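Local atomic coordinates of thermotoga maritima TmcAL (Thermotoga maritima, PDB entry 5Y0T), a protein that belongs to the HIGH nucleotidyl transferase family of the HUP clan and holds adenosine-5'-rp-alpha-thio-triphosphate in a pocket. Residues 89-97 / 349-359; 110-118 / 143-151. All coordinates share one frame; numbering follows the deposited sequence.

Contact 1: residues 89-97 / 349-359; sequences VLDATGVVT and ILSLMRKKAKL
In the Rossmann-like core of this HUP-clan protein, the turn that carries helix 79-92 into strand 98-103 meets the C-terminal end of helix 346-356, with Ala92 and Thr93 lying against Ala357 and Lys358. The backbone N of Lys358 donates to Ala92 O at 2.7 Å, in the carbonyl plane, and Ala357 CA adds a CA-H...O contact to the same oxygen. Beside this bond the extended chain of Lys358 runs back to Asp91, where NZ forms a salt bridge with OD2 at 3.1 Å, reaching its syn side 33° out of the carboxylate plane; Asp91 OD1 is held by Ser184. An ST turn shapes the loop: Thr93 OG1 accepts from Val95 N and donates to Leu90 O at 2.6 Å. With chi1 at 62°, OG1 turns back to helix 79-92 while CG2 meets Met353 CE at 3.9 Å. Gly94, with positive phi, passes close to Lys356 O. Beyond it Val95 points at helix 346-356, CG1 against Leu352 CD2 (3.8 Å), CG2 against Met353 CG and CB against Ile349 CD1. At the other end, Ala92 CB packs on Leu359 CD1 at 3.5 Å.

Contact 2: residues 110-118 / 143-151; sequences FLQRVARIL and RKYALMRYF
Ile117 of helix 108-120 pushes its CD1 methyl against the Tyr150 ring of helix 139-153, 3.6 Å from CE2, and this is the tightest point of a contact made of apolar side chains. Its chi1 of -63° turns CG2 over one face of Tyr150, and the near-trans chi2 (164°) carries CD1 on to both rings. The same CD1 is 3.9 Å from Phe151 CE1, so one methyl touches both aromatic rings. CG2 also meets Leu147 CD2, the two side chains running antiparallel.

Leu147 fills the middle. Its CD1 reaches Val114 CG1 at 3.9 Å, and its CD2 reaches Leu118 CD2 at 4.1 Å, Val114 and Leu118 lying roughly perpendicular to it. Val114 CG2 sits above the Phe110 ring, toward its rim, and meets Phe151 CZ more loosely at 4.3 Å. Phe110 CE1 and Phe151 CZ, 4.1 Å apart, bring these rings together obliquely; Phe151 also packs edge-to-face with Trp156.

The margin at Leu118 and Arg143 is looser and more polar, Arg143 being partly exposed. Leu118 CD2 rests on the aliphatic part of Arg143, 3.9 Å from CD, while the guanidinium turns to Glu174 in a salt bridge through NH1. Tyr125 of helix 123-134 touches both residues.

The helix segments cross at 102° with axes 11.9 Å apart at closest approach, so large side chains bridge the gap. Joined through a buried layer of leucine, isoleucine, valine and aromatic side chains, they form an arrangement characteristic of near-orthogonal helix packing, here within the helical part of the chain that also includes helices 123-134 and 167-182.

Contact 1 (89-97 with 349-359) and contact 2 (110-118 with 143-151) lie in different parts of the chain, their centres 31 Å apart and their nearest atoms about 10 Å apart, without touching. Along the sequence contact 2 is nested inside the loop that contact 1 closes: strand 98-103 leaves the turn of contact 1 and leads into helix 108-120 of contact 2. Contact 1 joins distant parts of the chain beside the central sheet, whereas contact 2 joins near neighbours among helices. The pocket for adenosine-5'-rp-alpha-thio-triphosphate draws its residues from between 7 and 210, which by itself places neither contact in it.

Contact 1: residues 89-97 / 349-359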
loop_
_atom_site.group_PDB
_atom_site.type_symbol
_atom_site.label_atom_id
_atom_site.label_comp_id
_atom_site.label_asym_id
_atom_site.label_seq_id
_atom_site.Cartn_x
_atom_site.Cartn_y
_atom_site.Cartn_z
ATOM N N VAL A 89 -7.432 -16.459 24.689
ATOM C CA VAL A 89 -6.561 -15.607 25.492
ATOM C C VAL A 89 -6.978 -15.668 26.965
ATOM O O VAL A 89 -6.143 -15.853 27.850
ATOM C CB VAL A 89 -6.597 -14.126 25.046
ATOM C CG1 VAL A 89 -5.833 -13.256 26.037
ATOM C CG2 VAL A 89 -6.001 -13.933 23.622
ATOM N N LEU A 90 -8.265 -15.475 27.231
ATOM C CA LEU A 90 -8.736 -15.554 28.616
ATOM C C LEU A 90 -8.432 -16.915 29.242
ATOM O O LEU A 90 -7.891 -16.994 30.346
ATOM C CB LEU A 90 -10.236 -15.265 28.680
ATOM C CG LEU A 90 -10.538 -13.803 28.347
ATOM C CD1 LEU A 90 -12.043 -13.510 28.417
ATOM C CD2 LEU A 90 -9.767 -12.858 29.274
ATOM N N ASP A 91 -8.785 -17.986 28.541
ATOM C CA ASP A 91 -8.501 -19.317 29.047
ATOM C C ASP A 91 -6.990 -19.541 29.262
ATOM O O ASP A 91 -6.588 -20.227 30.194
ATOM C CB ASP A 91 -9.055 -20.373 28.097
ATOM C CG ASP A 91 -8.785 -21.781 28.584
ATOM O OD1 ASP A 91 -9.516 -22.235 29.482
ATOM O OD2 ASP A 91 -7.842 -22.413 28.067
ATOM N N ALA A 92 -6.160 -18.955 28.404
ATOM C CA ALA A 92 -4.718 -19.194 28.464
ATOM C C ALA A 92 -4.058 -18.522 29.669
ATOM O O ALA A 92 -2.949 -18.898 30.061
ATOM C CB ALA A 92 -4.053 -18.730 27.190
ATOM N N THR A 93 -4.729 -17.536 30.259
ATOM C CA THR A 93 -4.181 -16.866 31.436
ATOM C C THR A 93 -3.991 -17.856 32.567
ATOM O O THR A 93 -3.149 -17.648 33.442
ATOM C CB THR A 93 -5.099 -15.758 31.957
ATOM O OG1 THR A 93 -6.341 -16.352 32.360
ATOM C CG2 THR A 93 -5.356 -14.689 30.863
ATOM N N GLY A 94 -4.809 -18.910 32.554
ATOM C CA GLY A 94 -4.764 -19.946 33.571
ATOM C C GLY A 94 -5.502 -19.569 34.844
ATOM O O GLY A 94 -5.488 -20.339 35.814
ATOM N N VAL A 95 -5.994 -18.335 34.914
ATOM C CA VAL A 95 -6.688 -17.865 36.124
ATOM C C VAL A 95 -8.162 -17.439 36.012
ATOM O O VAL A 95 -8.853 -17.300 37.028
ATOM C CB VAL A 95 -5.920 -16.676 36.732
ATOM C CG1 VAL A 95 -4.483 -17.092 37.074
ATOM C CG2 VAL A 95 -5.926 -15.502 35.755
ATOM N N VAL A 96 -8.656 -17.257 34.796
ATOM C CA VAL A 96 -9.994 -16.698 34.619
ATOM C C VAL A 96 -11.029 -17.771 34.907
ATOM O O VAL A 96 -10.895 -18.876 34.402
ATOM C CB VAL A 96 -10.180 -16.127 33.203
ATOM C CG1 VAL A 96 -11.672 -15.913 32.904
ATOM C CG2 VAL A 96 -9.394 -14.813 33.063
ATOM N N THR A 97 -11.950 -17.505 35.845
ATOM C CA THR A 97 -12.998 -18.478 36.172
ATOM C C THR A 97 -14.403 -18.167 35.655
ATOM O O THR A 97 -15.235 -19.076 35.521
ATOM C CB THR A 97 -13.099 -18.654 37.697
ATOM O OG1 THR A 97 -13.420 -17.393 38.293
ATOM C CG2 THR A 97 -11.772 -19.161 38.261
ATOM N N ILE A 349 -2.356 -10.647 40.382
ATOM C CA ILE A 349 -2.928 -11.681 39.505
ATOM C C ILE A 349 -1.987 -11.917 38.325
ATOM O O ILE A 349 -1.877 -13.030 37.824
ATOM C CB ILE A 349 -4.378 -11.335 39.017
ATOM C CG1 ILE A 349 -5.026 -12.544 38.325
ATOM C CG2 ILE A 349 -4.397 -10.134 38.073
ATOM C CD1 ILE A 349 -5.109 -13.786 39.227
ATOM N N LEU A 350 -1.242 -10.892 37.929
ATOM C CA LEU A 350 -0.273 -11.091 36.850
ATOM C C LEU A 350 0.836 -12.038 37.300
ATOM O O LEU A 350 1.293 -12.898 36.542
ATOM C CB LEU A 350 0.301 -9.751 36.396
ATOM C CG LEU A 350 1.308 -9.831 35.242
ATOM C CD1 LEU A 350 0.689 -10.560 34.052
ATOM C CD2 LEU A 350 1.763 -8.425 34.851
ATOM N N SER A 351 1.238 -11.914 38.561
ATOM C CA SER A 351 2.237 -12.800 39.117
ATOM C C SER A 351 1.761 -14.269 39.104
ATOM O O SER A 351 2.523 -15.195 38.780
ATOM C CB SER A 351 2.592 -12.341 40.539
ATOM O OG SER A 351 3.480 -13.255 41.151
ATOM N N LEU A 352 0.496 -14.478 39.431
ATOM C CA LEU A 352 -0.069 -15.823 39.392
ATOM C C LEU A 352 -0.150 -16.345 37.951
ATOM O O LEU A 352 0.132 -17.511 37.701
ATOM C CB LEU A 352 -1.455 -15.846 40.034
ATOM C CG LEU A 352 -2.039 -17.255 40.186
ATOM C CD1 LEU A 352 -1.136 -18.118 41.079
ATOM C CD2 LEU A 352 -3.435 -17.200 40.764
ATOM N N MET A 353 -0.535 -15.478 37.017
ATOM C CA MET A 353 -0.544 -15.834 35.596
ATOM C C MET A 353 0.813 -16.328 35.131
ATOM O O MET A 353 0.890 -17.254 34.331
ATOM C CB MET A 353 -0.976 -14.648 34.728
ATOM C CG MET A 353 -2.466 -14.353 34.802
ATOM S SD MET A 353 -2.891 -12.815 33.966
ATOM C CE MET A 353 -2.147 -13.107 32.362
ATOM N N ARG A 354 1.888 -15.725 35.632
ATOM C CA ARG A 354 3.213 -16.167 35.199
ATOM C C ARG A 354 3.451 -17.612 35.608
ATOM O O ARG A 354 4.173 -18.346 34.929
ATOM C CB ARG A 354 4.310 -15.261 35.749
ATOM C CG ARG A 354 4.267 -13.844 35.157
ATOM C CD ARG A 354 5.528 -13.044 35.488
ATOM N NE ARG A 354 5.361 -11.618 35.200
ATOM C CZ ARG A 354 5.529 -11.068 33.997
ATOM N NH1 ARG A 354 5.363 -9.761 33.835
ATOM N NH2 ARG A 354 5.860 -11.822 32.955
ATOM N N LYS A 355 2.833 -18.035 36.705
ATOM C CA LYS A 355 2.941 -19.435 37.111
ATOM C C LYS A 355 1.958 -20.333 36.358
ATOM O O LYS A 355 2.266 -21.486 36.063
ATOM C CB LYS A 355 2.713 -19.589 38.619
ATOM C CG LYS A 355 3.711 -18.816 39.494
ATOM C CD LYS A 355 3.352 -18.969 40.976
ATOM C CE LYS A 355 4.351 -18.267 41.899
ATOM N NZ LYS A 355 4.245 -16.776 41.863
ATOM N N LYS A 356 0.744 -19.839 36.133
ATOM C CA LYS A 356 -0.320 -20.706 35.609
ATOM C C LYS A 356 -0.646 -20.598 34.113
ATOM O O LYS A 356 -1.402 -21.424 33.588
ATOM C CB LYS A 356 -1.602 -20.437 36.406
ATOM C CG LYS A 356 -1.476 -20.745 37.893
ATOM C CD LYS A 356 -2.846 -20.785 38.565
ATOM C CE LYS A 356 -2.765 -21.309 40.001
ATOM N NZ LYS A 356 -2.158 -22.674 40.083
ATOM N N ALA A 357 -0.073 -19.620 33.417
ATOM C CA ALA A 357 -0.524 -19.348 32.048
ATOM C C ALA A 357 -0.082 -20.445 31.091
ATOM O O ALA A 357 0.935 -21.090 31.314
ATOM C CB ALA A 357 -0.018 -18.012 31.561
ATOM N N LYS A 358 -0.875 -20.666 30.045
ATOM C CA LYS A 358 -0.583 -21.694 29.050
ATOM C C LYS A 358 0.037 -21.108 27.789
ATOM O O LYS A 358 0.317 -21.845 26.857
ATOM C CB LYS A 358 -1.862 -22.465 28.672
ATOM C CG LYS A 358 -2.744 -22.887 29.854
ATOM C CD LYS A 358 -4.147 -23.294 29.366
ATOM C CE LYS A 358 -5.116 -23.485 30.527
ATOM N NZ LYS A 358 -6.325 -24.246 30.099
ATOM N N LEU A 359 0.195 -19.784 27.748
ATOM C CA LEU A 359 0.873 -19.101 26.643
ATOM C C LEU A 359 1.937 -18.183 27.224
ATOM O O LEU A 359 1.769 -17.702 28.342
ATOM C CB LEU A 359 -0.110 -18.276 25.795
ATOM C CG LEU A 359 -1.182 -19.001 24.971
ATOM C CD1 LEU A 359 -2.134 -17.992 24.333
ATOM C CD2 LEU A 359 -0.501 -19.855 23.907
#

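Contact 2: residues 110-118 / 143-151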
loop_
_atom_site.group_PDB
_atom_site.type_symbol
_atom_site.label_atom_id
_atom_site.label_comp_id
_atom_site.label_asym_id
_atom_site.label_seq_id
_atom_site.Cartn_x
_atom_site.Cartn_y
_atom_site.Cartn_z
ATOM N N PHE A 110 -30.584 -20.175 27.226
ATOM C CA PHE A 110 -30.844 -20.279 25.791
ATOM C C PHE A 110 -29.530 -20.290 25.002
ATOM O O PHE A 110 -29.332 -21.128 24.112
ATOM C CB PHE A 110 -31.755 -19.139 25.302
ATOM C CG PHE A 110 -31.794 -19.011 23.796
ATOM C CD1 PHE A 110 -32.509 -19.915 23.029
ATOM C CD2 PHE A 110 -31.089 -18.007 23.152
ATOM C CE1 PHE A 110 -32.531 -19.816 21.639
ATOM C CE2 PHE A 110 -31.096 -17.902 21.770
ATOM C CZ PHE A 110 -31.824 -18.811 21.009
ATOM N N LEU A 111 -28.610 -19.393 25.348
ATOM C CA LEU A 111 -27.358 -19.284 24.591
ATOM C C LEU A 111 -26.497 -20.540 24.761
ATOM O O LEU A 111 -25.847 -20.998 23.824
ATOM C CB LEU A 111 -26.574 -18.050 25.029
ATOM C CG LEU A 111 -27.334 -16.731 24.887
ATOM C CD1 LEU A 111 -26.443 -15.564 25.310
ATOM C CD2 LEU A 111 -27.817 -16.550 23.453
ATOM N N GLN A 112 -26.504 -21.097 25.965
ATOM C CA GLN A 112 -25.753 -22.316 26.224
ATOM C C GLN A 112 -26.332 -23.508 25.462
ATOM O O GLN A 112 -25.575 -24.343 24.960
ATOM C CB GLN A 112 -25.711 -22.613 27.731
ATOM C CG GLN A 112 -24.557 -21.886 28.445
ATOM C CD GLN A 112 -24.716 -21.849 29.949
ATOM O OE1 GLN A 112 -25.694 -22.370 30.498
ATOM N NE2 GLN A 112 -23.754 -21.227 30.631
ATOM N N ARG A 113 -27.658 -23.596 25.385
ATOM C CA ARG A 113 -28.292 -24.665 24.614
ATOM C C ARG A 113 -27.880 -24.584 23.154
ATOM O O ARG A 113 -27.569 -25.601 22.526
ATOM C CB ARG A 113 -29.823 -24.608 24.725
ATOM C CG ARG A 113 -30.422 -25.679 25.633
ATOM C CD ARG A 113 -31.952 -25.820 25.468
ATOM N NE ARG A 113 -32.667 -24.549 25.595
ATOM C CZ ARG A 113 -32.856 -23.895 26.741
ATOM N NH1 ARG A 113 -32.373 -24.383 27.880
ATOM N NH2 ARG A 113 -33.523 -22.743 26.750
ATOM N N VAL A 114 -27.884 -23.376 22.602
ATOM C CA VAL A 114 -27.509 -23.215 21.202
ATOM C C VAL A 114 -26.035 -23.544 21.011
ATOM O O VAL A 114 -25.675 -24.266 20.073
ATOM C CB VAL A 114 -27.794 -21.791 20.674
ATOM C CG1 VAL A 114 -27.187 -21.600 19.291
ATOM C CG2 VAL A 114 -29.291 -21.535 20.633
ATOM N N ALA A 115 -25.178 -23.053 21.907
ATOM C CA ALA A 115 -23.749 -23.338 21.760
ATOM C C ALA A 115 -23.473 -24.837 21.790
ATOM O O ALA A 115 -22.616 -25.326 21.056
ATOM C CB ALA A 115 -22.938 -22.636 22.841
ATOM N N ARG A 116 -24.210 -25.562 22.627
ATOM C CA ARG A 116 -24.042 -27.017 22.742
ATOM C C ARG A 116 -24.370 -27.747 21.420
ATOM O O ARG A 116 -23.633 -28.641 20.977
ATOM C CB ARG A 116 -24.917 -27.545 23.888
ATOM C CG ARG A 116 -24.994 -29.056 24.008
ATOM C CD ARG A 116 -23.654 -29.668 24.368
ATOM N NE ARG A 116 -23.135 -29.211 25.656
ATOM C CZ ARG A 116 -22.025 -29.684 26.216
ATOM N NH1 ARG A 116 -21.327 -30.633 25.603
ATOM N NH2 ARG A 116 -21.614 -29.215 27.387
ATOM N N ILE A 117 -25.467 -27.353 20.781
ATOM C CA ILE A 117 -25.833 -27.926 19.487
ATOM C C ILE A 117 -24.757 -27.668 18.448
ATOM O O ILE A 117 -24.346 -28.587 17.732
ATOM C CB ILE A 117 -27.185 -27.374 18.991
ATOM C CG1 ILE A 117 -28.292 -27.777 19.962
ATOM C CG2 ILE A 117 -27.514 -27.912 17.596
ATOM C CD1 ILE A 117 -29.586 -26.980 19.789
ATOM N N LEU A 118 -24.275 -26.429 18.375
ATOM C CA LEU A 118 -23.227 -26.086 17.413
ATOM C C LEU A 118 -21.912 -26.800 17.715
ATOM O O LEU A 118 -21.113 -27.069 16.815
ATOM C CB LEU A 118 -22.983 -24.572 17.388
ATOM C CG LEU A 118 -24.191 -23.679 17.086
ATOM C CD1 LEU A 118 -23.778 -22.221 17.117
ATOM C CD2 LEU A 118 -24.810 -24.038 15.732
ATOM N N ARG A 143 -27.511 -21.119 9.223
ATOM C CA ARG A 143 -27.396 -21.614 10.584
ATOM C C ARG A 143 -28.650 -21.290 11.388
ATOM O O ARG A 143 -29.146 -22.130 12.138
ATOM C CB ARG A 143 -26.161 -21.022 11.268
ATOM C CG ARG A 143 -26.031 -21.402 12.744
ATOM C CD ARG A 143 -24.666 -20.992 13.309
ATOM N NE ARG A 143 -24.525 -19.542 13.410
ATOM C CZ ARG A 143 -23.449 -18.920 13.886
ATOM N NH1 ARG A 143 -22.392 -19.612 14.317
ATOM N NH2 ARG A 143 -23.433 -17.597 13.937
ATOM N N LYS A 144 -29.164 -20.075 11.216
ATOM C CA LYS A 144 -30.380 -19.650 11.903
ATOM C C LYS A 144 -31.566 -20.539 11.530
ATOM O O LYS A 144 -32.256 -21.070 12.406
ATOM C CB LYS A 144 -30.692 -18.184 11.580
ATOM C CG LYS A 144 -31.906 -17.624 12.329
ATOM C CD LYS A 144 -32.098 -16.127 12.096
ATOM C CE LYS A 144 -32.368 -15.804 10.629
ATOM N NZ LYS A 144 -32.697 -14.358 10.429
ATOM N N TYR A 145 -31.791 -20.702 10.230
ATOM C CA TYR A 145 -32.901 -21.504 9.731
ATOM C C TYR A 145 -32.735 -22.965 10.142
ATOM O O TYR A 145 -33.709 -23.638 10.484
ATOM C CB TYR A 145 -33.003 -21.391 8.205
ATOM C CG TYR A 145 -33.205 -19.976 7.717
ATOM C CD1 TYR A 145 -33.956 -19.067 8.452
ATOM C CD2 TYR A 145 -32.639 -19.547 6.527
ATOM C CE1 TYR A 145 -34.141 -17.769 8.013
ATOM C CE2 TYR A 145 -32.817 -18.254 6.083
ATOM C CZ TYR A 145 -33.569 -17.371 6.826
ATOM O OH TYR A 145 -33.744 -16.083 6.379
ATOM N N ALA A 146 -31.493 -23.442 10.122
ATOM C CA ALA A 146 -31.216 -24.829 10.483
ATOM C C ALA A 146 -31.514 -25.072 11.962
ATOM O O ALA A 146 -32.078 -26.111 12.334
ATOM C CB ALA A 146 -29.783 -25.184 10.160
ATOM N N LEU A 147 -31.146 -24.106 12.798
ATOM C CA LEU A 147 -31.421 -24.196 14.230
ATOM C C LEU A 147 -32.917 -24.174 14.487
ATOM O O LEU A 147 -33.430 -24.949 15.303
ATOM C CB LEU A 147 -30.727 -23.060 14.986
ATOM C CG LEU A 147 -29.211 -23.197 15.123
ATOM C CD1 LEU A 147 -28.598 -21.909 15.646
ATOM C CD2 LEU A 147 -28.857 -24.353 16.043
ATOM N N MET A 148 -33.625 -23.302 13.769
ATOM C CA MET A 148 -35.075 -23.231 13.887
ATOM C C MET A 148 -35.717 -24.562 13.543
ATOM O O MET A 148 -36.618 -25.027 14.241
ATOM C CB MET A 148 -35.646 -22.141 12.976
ATOM C CG MET A 148 -35.317 -20.735 13.422
ATOM S SD MET A 148 -35.901 -19.482 12.265
ATOM C CE MET A 148 -35.323 -18.010 13.092
ATOM N N ARG A 149 -35.256 -25.168 12.456
ATOM C CA ARG A 149 -35.833 -26.420 11.996
ATOM C C ARG A 149 -35.496 -27.516 12.996
ATOM O O ARG A 149 -36.319 -28.400 13.271
ATOM C CB ARG A 149 -35.335 -26.762 10.588
ATOM C CG ARG A 149 -35.951 -25.878 9.505
ATOM C CD ARG A 149 -35.327 -26.101 8.134
ATOM N NE ARG A 149 -35.659 -27.403 7.557
ATOM C CZ ARG A 149 -35.082 -27.901 6.467
ATOM N NH1 ARG A 149 -34.136 -27.212 5.844
ATOM N NH2 ARG A 149 -35.440 -29.093 6.005
ATOM N N TYR A 150 -34.302 -27.427 13.568
ATOM C CA TYR A 150 -33.877 -28.338 14.626
ATOM C C TYR A 150 -34.760 -28.174 15.861
ATOM O O TYR A 150 -35.256 -29.158 16.411
ATOM C CB TYR A 150 -32.406 -28.099 14.986
ATOM C CG TYR A 150 -31.823 -29.145 15.907
ATOM C CD1 TYR A 150 -31.482 -30.405 15.427
ATOM C CD2 TYR A 150 -31.616 -28.879 17.253
ATOM C CE1 TYR A 150 -30.952 -31.373 16.261
ATOM C CE2 TYR A 150 -31.085 -29.845 18.101
ATOM C CZ TYR A 150 -30.756 -31.088 17.596
ATOM O OH TYR A 150 -30.236 -32.054 18.422
ATOM N N PHE A 151 -34.966 -26.932 16.292
ATOM C CA PHE A 151 -35.854 -26.662 17.423
ATOM C C PHE A 151 -37.250 -27.241 17.216
ATOM O O PHE A 151 -37.821 -27.829 18.133
ATOM C CB PHE A 151 -35.947 -25.161 17.684
ATOM C CG PHE A 151 -34.916 -24.653 18.655
ATOM C CD1 PHE A 151 -33.582 -24.988 18.505
ATOM C CD2 PHE A 151 -35.290 -23.844 19.721
ATOM C CE1 PHE A 151 -32.626 -24.520 19.402
ATOM C CE2 PHE A 151 -34.353 -23.368 20.619
ATOM C CZ PHE A 151 -33.012 -23.705 20.460
#